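PDB 2QF4: cell shape-determining protein MreC from Streptococcus pneumoniae, which helps to form and maintain cell shape, probably as part of the elongasome that synthesizes peripheral peptidoglycan. Local coordinates for residues Ile89-Asp92 against Val97-Ile100; Val134-Ser139 against Leu143-Thr148. One frame throughout, in Å; residues are numbered along the deposited sequence.

Contact 1 (Ile89-Asp92 against Val97-Ile100)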
ATOM      1  N   ILE A  89      -1.011  -1.174   8.856  1.00  7.49           N
ATOM      2  CA  ILE A  89      -0.111  -1.257  10.035  1.00  8.27           C
ATOM      3  C   ILE A  89       0.807  -2.471   9.994  1.00  7.66           C
ATOM      4  O   ILE A  89       1.746  -2.521  10.773  1.00  8.73           O
ATOM      5  CB  ILE A  89      -0.923  -1.187  11.359  1.00  9.29           C
ATOM      6  CG1 ILE A  89      -1.904  -2.351  11.479  1.00  9.83           C
ATOM      7  CG2 ILE A  89      -1.592   0.174  11.486  1.00 11.98           C
ATOM      8  CD1 ILE A  89      -2.462  -2.587  12.916  1.00 11.69           C
ATOM      9  N   GLY A  90       0.573  -3.435   9.111  1.00  7.82           N
ATOM     10  CA  GLY A  90       1.429  -4.620   9.057  1.00  7.75           C
ATOM     11  C   GLY A  90       0.781  -5.741   8.316  1.00  7.57           C
ATOM     12  O   GLY A  90      -0.188  -5.519   7.585  1.00  7.48           O
ATOM     13  N   TYR A  91       1.305  -6.938   8.509  1.00  7.66           N
ATOM     14  CA  TYR A  91       0.923  -8.108   7.736  1.00  8.37           C
ATOM     15  C   TYR A  91       1.098  -9.314   8.627  1.00  9.59           C
ATOM     16  O   TYR A  91       2.104  -9.427   9.335  1.00 11.07           O
ATOM     17  CB  TYR A  91       1.773  -8.266   6.467  1.00  9.35           C
ATOM     18  CG  TYR A  91       1.383  -9.366   5.543  1.00  9.05           C
ATOM     19  CD1 TYR A  91       2.022 -10.590   5.589  1.00 11.70           C
ATOM     20  CD2 TYR A  91       0.401  -9.186   4.594  1.00 10.82           C
ATOM     21  CE1 TYR A  91       1.685 -11.615   4.712  1.00 13.76           C
ATOM     22  CE2 TYR A  91       0.053 -10.230   3.721  1.00 12.91           C
ATOM     23  CZ  TYR A  91       0.696 -11.428   3.828  1.00 13.61           C
ATOM     24  OH  TYR A  91       0.420 -12.461   2.959  1.00 17.84           O
ATOM     25  N   ASP A  92       0.101 -10.186   8.628  1.00  9.09           N
ATOM     26  CA  ASP A  92       0.145 -11.429   9.379  1.00 10.77           C
ATOM     27  C   ASP A  92       0.548 -12.533   8.446  1.00 11.69           C
ATOM     28  O   ASP A  92      -0.236 -12.987   7.606  1.00 11.50           O
ATOM     29  CB  ASP A  92      -1.224 -11.694   9.945  1.00 11.38           C
ATOM     30  CG  ASP A  92      -1.310 -13.005  10.756  1.00 12.20           C
ATOM     31  OD1 ASP A  92      -2.269 -13.115  11.522  1.00 16.54           O
ATOM     32  OD2 ASP A  92      -0.461 -13.897  10.598  1.00 14.50           O
ATOM     33  N   VAL A  97      -2.589 -12.185   5.534  1.00  9.46           N
ATOM     34  CA  VAL A  97      -3.459 -11.029   5.429  1.00  8.34           C
ATOM     35  C   VAL A  97      -2.761  -9.758   5.882  1.00  7.64           C
ATOM     36  O   VAL A  97      -1.997  -9.730   6.843  1.00  8.08           O
ATOM     37  CB  VAL A  97      -4.774 -11.209   6.263  1.00  8.78           C
ATOM     38  CG1 VAL A  97      -5.707 -12.218   5.593  1.00 11.46           C
ATOM     39  CG2 VAL A  97      -4.495 -11.564   7.724  1.00  8.92           C
ATOM     40  N   LEU A  98      -3.080  -8.685   5.160  1.00  7.26           N
ATOM     41  CA  LEU A  98      -2.715  -7.319   5.529  1.00  7.50           C
ATOM     42  C   LEU A  98      -3.606  -6.836   6.669  1.00  6.93           C
ATOM     43  O   LEU A  98      -4.785  -7.158   6.717  1.00  8.47           O
ATOM     44  CB  LEU A  98      -2.931  -6.456   4.289  1.00  7.50           C
ATOM     45  CG  LEU A  98      -2.393  -5.042   4.312  1.00  8.66           C
ATOM     46  CD1 LEU A  98      -0.887  -5.058   4.185  1.00  9.38           C
ATOM     47  CD2 LEU A  98      -3.081  -4.253   3.193  1.00 10.26           C
ATOM     48  N   LYS A  99      -3.032  -6.037   7.558  1.00  7.31           N
ATOM     49  CA  LYS A  99      -3.735  -5.470   8.711  1.00  7.79           C
ATOM     50  C   LYS A  99      -3.902  -3.973   8.565  1.00  7.64           C
ATOM     51  O   LYS A  99      -2.924  -3.268   8.277  1.00  7.57           O
ATOM     52  CB  LYS A  99      -2.925  -5.736   9.995  1.00  8.75           C
ATOM     53  CG  LYS A  99      -2.808  -7.235  10.258  1.00 11.77           C
ATOM     54  CD  LYS A  99      -1.759  -7.577  11.326  1.00 16.46           C
ATOM     55  CE  LYS A  99      -2.248  -7.251  12.696  1.00 21.38           C
ATOM     56  NZ  LYS A  99      -1.535  -8.091  13.733  1.00 23.50           N
ATOM     57  N   ILE A 100      -5.137  -3.523   8.781  1.00  7.78           N
ATOM     58  CA  ILE A 100      -5.498  -2.102   8.678  1.00  8.39           C
ATOM     59  C   ILE A 100      -6.157  -1.670   9.978  1.00  7.49           C
ATOM     60  O   ILE A 100      -6.941  -2.399  10.582  1.00  8.14           O
ATOM     61  CB  ILE A 100      -6.452  -1.911   7.490  1.00  8.83           C
ATOM     62  CG1 ILE A 100      -5.656  -2.177   6.148  1.00 12.33           C
ATOM     63  CG2 ILE A 100      -7.092  -0.526   7.490  1.00  8.98           C
ATOM     64  CD1 ILE A 100      -6.571  -2.377   4.938  1.00 15.09           C
TER
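The ring of Y91 lies across the backbone of V97 on the opposite strand, with the carbonyl oxygen of V97 over one ring face, 3.3 Å from Y91 CD2. CG stands anti to the backbone N (chi1 -175°), which lets the ring lean over the partner chain; CE2 and CZ extend the same overlap to the carbonyl carbon and nitrogen of V97. L98, on the same face as Y91, meets the ring through its CB and sends CD1 back to within 3.5 Å of the carbonyl oxygen of G90.

K99, D92 and V97 occupy the other face. The side chain of K99 crosses that of I89 obliquely, CB meeting I89 CG1 at 3.8 Å, and its CD lies against the backbone nitrogens of Y91 and D92. The K99 amine and the D92 carboxylate do not meet: NZ stays 5.5 Å from D92 OD1, and the carboxylate instead bonds E94 N and N95 ND2 in the turn.

Four backbone hydrogen bonds fix the register. D92 N reaches V97 O at 2.8 Å, whereas the return bond from V97 N to D92 O is longer, at 3.2 Å. I89 N to K99 O is almost straight (175° at the hydrogen), and K99 N donates to G90 O. Because I89 and G90 both face K99, this end is a classic beta bulge.

The two strands run antiparallel at 153° and form a hairpin of the second barrel. Strand 146-151 borders strand 97-101 on its other side, L98 and I100 bonding V149 and V147 through their backbones, while V97 and L98 reach V134 and V130 of strand 126-137.

Contact 2 (Val134-Ser139 against Leu143-Thr148). With EDO (1,2-ethanediol), chain D.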
ATOM      1  N   VAL A 134     -11.184  -9.589   4.372  1.00  8.24           N
ATOM      2  CA  VAL A 134     -11.464 -10.901   4.950  1.00  8.77           C
ATOM      3  C   VAL A 134     -12.425 -10.758   6.120  1.00  8.95           C
ATOM      4  O   VAL A 134     -13.523 -11.306   6.097  1.00 10.69           O
ATOM      5  CB  VAL A 134     -10.152 -11.621   5.346  1.00  8.60           C
ATOM      6  CG1 VAL A 134     -10.428 -12.905   6.122  1.00  9.88           C
ATOM      7  CG2 VAL A 134      -9.325 -11.907   4.115  1.00 10.54           C
ATOM      8  N   ALA A 135     -12.025 -10.014   7.149  1.00  8.53           N
ATOM      9  CA  ALA A 135     -12.834  -9.870   8.368  1.00  9.24           C
ATOM     10  C   ALA A 135     -12.373  -8.685   9.172  1.00  8.45           C
ATOM     11  O   ALA A 135     -11.384  -8.043   8.834  1.00  8.94           O
ATOM     12  CB  ALA A 135     -12.761 -11.168   9.212  1.00 10.43           C
ATOM     13  N   THR A 136     -13.120  -8.404  10.221  1.00  8.64           N
ATOM     14  CA  THR A 136     -12.691  -7.459  11.221  1.00  8.84           C
ATOM     15  C   THR A 136     -12.464  -8.169  12.545  1.00  8.97           C
ATOM     16  O   THR A 136     -13.043  -9.214  12.820  1.00  9.43           O
ATOM     17  CB  THR A 136     -13.688  -6.314  11.432  1.00  9.78           C
ATOM     18  OG1 THR A 136     -14.882  -6.817  12.011  1.00 12.36           O
ATOM     19  CG2 THR A 136     -14.020  -5.611  10.129  1.00 11.62           C
ATOM     20  N   THR A 137     -11.611  -7.592  13.375  1.00  9.08           N
ATOM     21  CA  THR A 137     -11.396  -8.097  14.714  1.00  9.93           C
ATOM     22  C   THR A 137     -11.303  -6.895  15.645  1.00  9.59           C
ATOM     23  O   THR A 137     -11.269  -5.717  15.231  1.00  9.78           O
ATOM     24  CB  THR A 137     -10.182  -9.060  14.807  1.00  9.92           C
ATOM     25  OG1 THR A 137     -10.223  -9.746  16.065  1.00 11.54           O
ATOM     26  CG2 THR A 137      -8.856  -8.333  14.660  1.00 11.98           C
ATOM     27  N   HIS A 138     -11.369  -7.165  16.947  1.00 10.96           N
ATOM     28  CA  HIS A 138     -11.561  -6.094  17.940  1.00 12.00           C
ATOM     29  C   HIS A 138     -12.780  -5.259  17.546  1.00 12.13           C
ATOM     30  O   HIS A 138     -12.811  -4.046  17.694  1.00 12.51           O
ATOM     31  CB  HIS A 138     -10.328  -5.214  18.131  1.00 13.23           C
ATOM     32  CG  HIS A 138      -9.063  -5.980  18.368  1.00 15.10           C
ATOM     33  ND1 HIS A 138      -8.964  -6.974  19.316  1.00 17.73           N
ATOM     34  CD2 HIS A 138      -7.871  -5.940  17.734  1.00 16.38           C
ATOM     35  CE1 HIS A 138      -7.744  -7.477  19.288  1.00 18.57           C
ATOM     36  NE2 HIS A 138      -7.055  -6.862  18.344  1.00 19.91           N
ATOM     37  N   SER A 139     -13.817  -5.945  17.072  1.00 12.49           N
ATOM     38  CA  SER A 139     -14.877  -5.326  16.300  1.00 14.92           C
ATOM     39  C   SER A 139     -15.784  -4.422  17.103  1.00 16.46           C
ATOM     40  O   SER A 139     -16.395  -3.531  16.507  1.00 19.20           O
ATOM     41  CB  SER A 139     -15.684  -6.412  15.562  1.00 15.63           C
ATOM     42  OG  SER A 139     -14.858  -7.286  14.765  1.00 18.55           O
ATOM     43  N   LEU A 143     -12.160   2.270  19.678  1.00 14.53           N
ATOM     44  CA  LEU A 143     -11.245   2.906  18.716  1.00 15.10           C
ATOM     45  C   LEU A 143     -10.402   1.953  17.884  1.00 15.49           C
ATOM     46  O   LEU A 143      -9.910   2.332  16.818  1.00 18.09           O
ATOM     47  CB  LEU A 143     -10.253   3.831  19.446  1.00 16.68           C
ATOM     48  CG  LEU A 143     -10.757   4.954  20.319  1.00 17.04           C
ATOM     49  CD1 LEU A 143      -9.585   5.676  20.995  1.00 18.21           C
ATOM     50  CD2 LEU A 143     -11.592   5.916  19.467  1.00 17.98           C
ATOM     51  N   THR A 144     -10.218   0.732  18.370  1.00 14.63           N
ATOM     52  CA  THR A 144      -9.177  -0.147  17.850  1.00 15.16           C
ATOM     53  C   THR A 144      -9.673  -1.331  17.010  1.00 12.79           C
ATOM     54  O   THR A 144      -8.956  -2.312  16.816  1.00 12.79           O
ATOM     55  CB  THR A 144      -8.260  -0.563  18.996  1.00 17.25           C
ATOM     56  OG1 THR A 144      -9.063  -0.944  20.094  1.00 19.86           O
ATOM     57  CG2 THR A 144      -7.365   0.629  19.408  1.00 20.02           C
ATOM     58  N   ARG A 145     -10.857  -1.204  16.418  1.00 11.27           N
ATOM     59  CA  ARG A 145     -11.247  -2.183  15.408  1.00 10.12           C
ATOM     60  C   ARG A 145     -10.170  -2.256  14.324  1.00  9.27           C
ATOM     61  O   ARG A 145      -9.650  -1.229  13.839  1.00  9.87           O
ATOM     62  CB  ARG A 145     -12.602  -1.851  14.772  1.00  9.67           C
ATOM     63  CG  ARG A 145     -13.076  -2.847  13.736  1.00  9.42           C
ATOM     64  CD  ARG A 145     -14.543  -2.713  13.374  1.00 10.40           C
ATOM     65  NE  ARG A 145     -14.847  -1.433  12.746  1.00 10.57           N
ATOM     66  CZ  ARG A 145     -15.778  -1.245  11.817  1.00 10.47           C
ATOM     67  NH1 ARG A 145     -16.505  -2.239  11.326  1.00 11.75           N
ATOM     68  NH2 ARG A 145     -15.971  -0.026  11.346  1.00 10.98           N
ATOM     69  N   GLU A 146      -9.901  -3.477  13.879  1.00  8.86           N
ATOM     70  CA  GLU A 146      -8.892  -3.759  12.866  1.00  9.22           C
ATOM     71  C   GLU A 146      -9.548  -4.553  11.742  1.00  8.15           C
ATOM     72  O   GLU A 146     -10.500  -5.277  11.967  1.00 10.48           O
ATOM     73  CB  GLU A 146      -7.789  -4.620  13.497  1.00 10.64           C
ATOM     74  CG  GLU A 146      -6.643  -5.105  12.635  1.00 13.86           C
ATOM     75  CD  GLU A 146      -5.877  -6.224  13.344  1.00 16.14           C
ATOM     76  OE1 GLU A 146      -5.615  -6.067  14.566  1.00 21.54           O
ATOM     77  OE2 GLU A 146      -5.628  -7.306  12.727  1.00 21.12           O
ATOM     78  N   VAL A 147      -9.034  -4.390  10.550  1.00  8.50           N
ATOM     79  CA  VAL A 147      -9.500  -5.106   9.382  1.00  8.22           C
ATOM     80  C   VAL A 147      -8.373  -5.936   8.835  1.00  8.20           C
ATOM     81  O   VAL A 147      -7.238  -5.448   8.711  1.00  8.68           O
ATOM     82  CB  VAL A 147     -10.017  -4.154   8.278  1.00  8.67           C
ATOM     83  CG1 VAL A 147     -10.705  -4.921   7.156  1.00 11.15           C
ATOM     84  CG2 VAL A 147     -10.960  -3.121   8.854  1.00 11.74           C
ATOM     85  N   THR A 148      -8.651  -7.177   8.450  1.00  7.69           N
ATOM     86  CA  THR A 148      -7.718  -8.012   7.708  1.00  7.62           C
ATOM     87  C   THR A 148      -8.144  -8.104   6.254  1.00  7.20           C
ATOM     88  O   THR A 148      -9.348  -8.177   5.953  1.00  7.88           O
ATOM     89  CB  THR A 148      -7.501  -9.392   8.354  1.00  8.45           C
ATOM     90  OG1 THR A 148      -8.742 -10.090   8.486  1.00  9.02           O
ATOM     91  CG2 THR A 148      -6.820  -9.261   9.735  1.00  9.67           C
TER
HETATM   92  C1  EDO D 602     -14.296  -8.865  18.352  1.00 23.92           C
HETATM   93  O1  EDO D 602     -14.190  -8.969  16.953  1.00 25.38           O
HETATM   94  C2  EDO D 602     -13.231  -9.637  19.069  1.00 17.26           C
HETATM   95  O2  EDO D 602     -11.920  -9.372  18.707  1.00 17.69           O
HETATM   96  O   HOH W   1     -16.887  -4.969  12.162  1.00 18.29           O
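R145 has CG anti to its own nitrogen (chi1 -179°) and a bend at chi3 of 64°, a shape that lays CG and CD along the backbone of T137 and S139 and turns the guanidinium back beside T136. There T136 OG1, placed between its backbone N and carbonyl carbon, and R145 NH1 share a water, which accepts from NH1 at 2.9 Å in the guanidinium plane. R145 NH2 is engaged by the carbonyls of S105 and S107, so both terminal nitrogens are engaged, which probably helps keep the side chain bent.

On the other face T137 and E146 lie side by side, with T137 CG2 3.9 Å from E146 CD. The same methyl sits 4.0 Å above the H138 ring plane, toward its rim, and the ring is inclined 69° to the E146 carboxylate.

Paired bonds define the ladder: T137 N to E146 O at 2.9 Å, and E146 N to T137 O at 3.0 Å. Toward the other end V134 and A135 both face T148, V134 N donating to T148 O at 2.8 Å and A135 N only weakly. Beyond the strands, a 1,2-ethanediol, probably from the crystallisation liquor, accepts from H138 N and S139 N.

Together these features describe a bulged, largely solvent-exposed antiparallel hairpin in one of the two beta barrels of the major periplasmic domain, whose fold is that of alpha-lytic protease.

Both contacts are hairpins of the same closed antiparallel barrel, and they touch because strands 97-101 and 146-151 are neighbours: I100 N lies 2.9 Å from V147 O, a probable hydrogen bond, and V97 CG2 packs on T148 CB. The centre of contact 1 lies about 10 Å from the centre of the chain, that of contact 2 about 18 Å; contact 1 is partly buried, four of its eight touching residues being buried, whereas contact 2 is a surface contact with one buried residue of eleven. Each has a classic bulge. Their chemistry follows position: a ring and aliphatic groups over backbone in contact 1, hydroxyls, the R145 guanidinium and the E146 carboxylate, with a bridging water, in contact 2.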